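6-O-methylguanine DNA methyltransferase (Enterococcus faecalis, PDB 2B6C) is of unknown function but probably recognises or repairs alkylated DNA. Local coordinates at residues A21-K24 / H25-F29. Sequence-based numbering, arbitrary orientation.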
ATOM      1  N   ALA B  21      -8.041  10.466  31.719  1.00 13.59           N
ATOM      2  CA  ALA B  21      -9.386  10.659  32.282  1.00 13.47           C
ATOM      3  C   ALA B  21     -10.469  10.181  31.316  1.00 14.25           C
ATOM      4  O   ALA B  21     -11.460   9.547  31.703  1.00 15.23           O
ATOM      5  CB  ALA B  21      -9.593  12.166  32.671  1.00 12.63           C
ATOM      6  N   TYR B  22     -10.243  10.451  30.038  1.00 15.20           N
ATOM      7  CA  TYR B  22     -11.157  10.099  28.989  1.00 15.88           C
ATOM      8  C   TYR B  22     -11.342   8.573  28.827  1.00 16.87           C
ATOM      9  O   TYR B  22     -12.444   8.087  28.470  1.00 15.26           O
ATOM     10  CB  TYR B  22     -10.640  10.767  27.724  1.00 17.08           C
ATOM     11  CG  TYR B  22     -11.456  10.516  26.500  1.00 17.27           C
ATOM     12  CD1 TYR B  22     -10.938   9.743  25.456  1.00 17.51           C
ATOM     13  CD2 TYR B  22     -12.748  11.061  26.372  1.00 17.71           C
ATOM     14  CE1 TYR B  22     -11.678   9.521  24.303  1.00 18.78           C
ATOM     15  CE2 TYR B  22     -13.511  10.840  25.227  1.00 17.13           C
ATOM     16  CZ  TYR B  22     -12.954  10.074  24.194  1.00 19.64           C
ATOM     17  OH  TYR B  22     -13.678   9.827  23.050  1.00 21.79           O
HETATM   18  N   MSE B  23     -10.275   7.818  29.126  1.00 18.27           N
HETATM   19  CA  MSE B  23     -10.330   6.353  29.171  1.00 18.39           C
HETATM   20  C   MSE B  23     -10.576   5.850  30.553  1.00 19.00           C
HETATM   21  O   MSE B  23     -10.277   4.696  30.829  1.00 19.05           O
HETATM   22  CB  MSE B  23      -9.035   5.723  28.642  1.00 18.71           C
HETATM   23  CG  MSE B  23      -8.697   6.195  27.291  1.00 19.08           C
HETATM   24 SE   MSE B  23     -10.151   5.851  25.950  0.85 24.57          SE
HETATM   25  CE  MSE B  23      -9.275   6.646  24.453  1.00 18.34           C
ATOM     26  N   LYS B  24     -11.137   6.701  31.422  1.00 18.72           N
ATOM     27  CA  LYS B  24     -11.530   6.331  32.789  1.00 18.78           C
ATOM     28  C   LYS B  24     -10.361   5.872  33.682  1.00 18.13           C
ATOM     29  O   LYS B  24     -10.528   4.948  34.497  1.00 17.30           O
ATOM     30  CB  LYS B  24     -12.675   5.284  32.823  1.00 19.72           C
ATOM     31  CG  LYS B  24     -13.886   5.570  31.927  1.00 22.89           C
ATOM     32  CD  LYS B  24     -15.096   5.936  32.761  1.00 29.30           C
ATOM     33  CE  LYS B  24     -16.340   5.860  31.910  1.00 32.01           C
ATOM     34  NZ  LYS B  24     -17.550   5.370  32.619  1.00 28.88           N
ATOM     35  N   HIS B  25      -9.199   6.514  33.524  1.00 16.85           N
ATOM     36  CA  HIS B  25      -8.059   6.362  34.453  1.00 17.20           C
ATOM     37  C   HIS B  25      -7.561   4.948  34.610  1.00 16.73           C
ATOM     38  O   HIS B  25      -7.103   4.574  35.689  1.00 19.28           O
ATOM     39  CB  HIS B  25      -8.412   6.884  35.866  1.00 17.05           C
ATOM     40  CG  HIS B  25      -8.815   8.316  35.886  1.00 19.12           C
ATOM     41  ND1 HIS B  25      -7.908   9.348  35.735  1.00 19.95           N
ATOM     42  CD2 HIS B  25     -10.033   8.890  36.013  1.00 18.93           C
ATOM     43  CE1 HIS B  25      -8.554  10.499  35.796  1.00 21.16           C
ATOM     44  NE2 HIS B  25      -9.844  10.247  35.964  1.00 22.64           N
ATOM     45  N   GLN B  26      -7.620   4.153  33.564  1.00 15.80           N
ATOM     46  CA  GLN B  26      -7.153   2.780  33.700  1.00 15.45           C
ATOM     47  C   GLN B  26      -5.891   2.491  32.881  1.00 14.50           C
ATOM     48  O   GLN B  26      -5.398   1.394  32.923  1.00 14.24           O
ATOM     49  CB  GLN B  26      -8.265   1.815  33.318  1.00 15.00           C
ATOM     50  CG  GLN B  26      -8.722   1.960  31.888  1.00 16.17           C
ATOM     51  CD  GLN B  26      -9.989   1.177  31.654  1.00 19.54           C
ATOM     52  OE1 GLN B  26     -10.070  -0.028  31.960  1.00 19.12           O
ATOM     53  NE2 GLN B  26     -10.983   1.842  31.113  1.00 16.50           N
ATOM     54  N   PHE B  27      -5.403   3.487  32.144  1.00 13.45           N
ATOM     55  CA  PHE B  27      -4.151   3.384  31.411  1.00 13.34           C
ATOM     56  C   PHE B  27      -3.278   4.519  31.829  1.00 13.88           C
ATOM     57  O   PHE B  27      -3.779   5.595  32.188  1.00 14.97           O
ATOM     58  CB  PHE B  27      -4.364   3.471  29.892  1.00 12.51           C
ATOM     59  CG  PHE B  27      -5.256   2.393  29.349  1.00 12.99           C
ATOM     60  CD1 PHE B  27      -6.564   2.689  28.970  1.00 11.53           C
ATOM     61  CD2 PHE B  27      -4.781   1.075  29.211  1.00 12.22           C
ATOM     62  CE1 PHE B  27      -7.427   1.676  28.473  1.00 11.33           C
ATOM     63  CE2 PHE B  27      -5.629   0.051  28.739  1.00 11.54           C
ATOM     64  CZ  PHE B  27      -6.970   0.358  28.384  1.00 11.83           C
ATOM     65  N   VAL B  28      -1.967   4.302  31.730  1.00 14.79           N
ATOM     66  CA  VAL B  28      -0.988   5.378  31.841  1.00 14.31           C
ATOM     67  C   VAL B  28      -0.798   5.975  30.420  1.00 14.74           C
ATOM     68  O   VAL B  28      -0.628   5.225  29.440  1.00 14.70           O
ATOM     69  CB  VAL B  28       0.347   4.871  32.506  1.00 15.33           C
ATOM     70  CG1 VAL B  28       1.403   6.005  32.676  1.00 14.71           C
ATOM     71  CG2 VAL B  28       0.052   4.254  33.861  1.00 15.12           C
ATOM     72  N   PHE B  29      -0.844   7.306  30.306  1.00 13.67           N
ATOM     73  CA  PHE B  29      -0.575   7.979  29.038  1.00 14.20           C
ATOM     74  C   PHE B  29       0.723   8.768  29.073  1.00 14.54           C
ATOM     75  O   PHE B  29       1.138   9.259  30.148  1.00 13.99           O
ATOM     76  CB  PHE B  29      -1.730   8.929  28.658  1.00 12.78           C
ATOM     77  CG  PHE B  29      -2.880   8.228  27.978  1.00 14.41           C
ATOM     78  CD1 PHE B  29      -3.846   7.564  28.731  1.00 14.34           C
ATOM     79  CD2 PHE B  29      -2.972   8.202  26.583  1.00 14.70           C
ATOM     80  CE1 PHE B  29      -4.930   6.867  28.078  1.00 14.35           C
ATOM     81  CE2 PHE B  29      -4.029   7.535  25.930  1.00 11.80           C
ATOM     82  CZ  PHE B  29      -5.015   6.890  26.687  1.00 12.18           C
TER
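From Ala21 to His25 the chain leaves helix 13-22 through a Schellman motif, a worked example of how a helix is stopped. Lys24, with a positive phi of 62°, is the C-prime residue: its N bonds to Ala21 O at 2.9 Å, and His25 N reaches back to Ser20 O. The turn folds His25 over the last helical turn, where Ala21 CA lies 3.8 Å from the centroid of the imidazole in a CH-pi contact over one face. The ring's ND1 bonds to a glycerol, probably from the crystallisation. Gln26 holds CG between its backbone N and carbonyl carbon (chi1 61°), and the chain then runs extended, bringing NE2 to Met23 O at 3.0 Å. This bond is nearly straight (164°); the acceptor lies in the Gln26 amide plane, whereas the donor is tilted from the carbonyl plane. Met23, a selenomethionine, points toward the loop: its CB meets the edge of the Phe27 ring at CD1 (3.9 Å), while CG touches Phe29 CZ (3.8 Å), the Met23 and Phe29 side chains crossing at about a right angle. The Schellman bonds and the Gln26 amide thus hold the turn on its more exposed side, while Met23 and Phe29 pack against Tyr73 of helix 69-81.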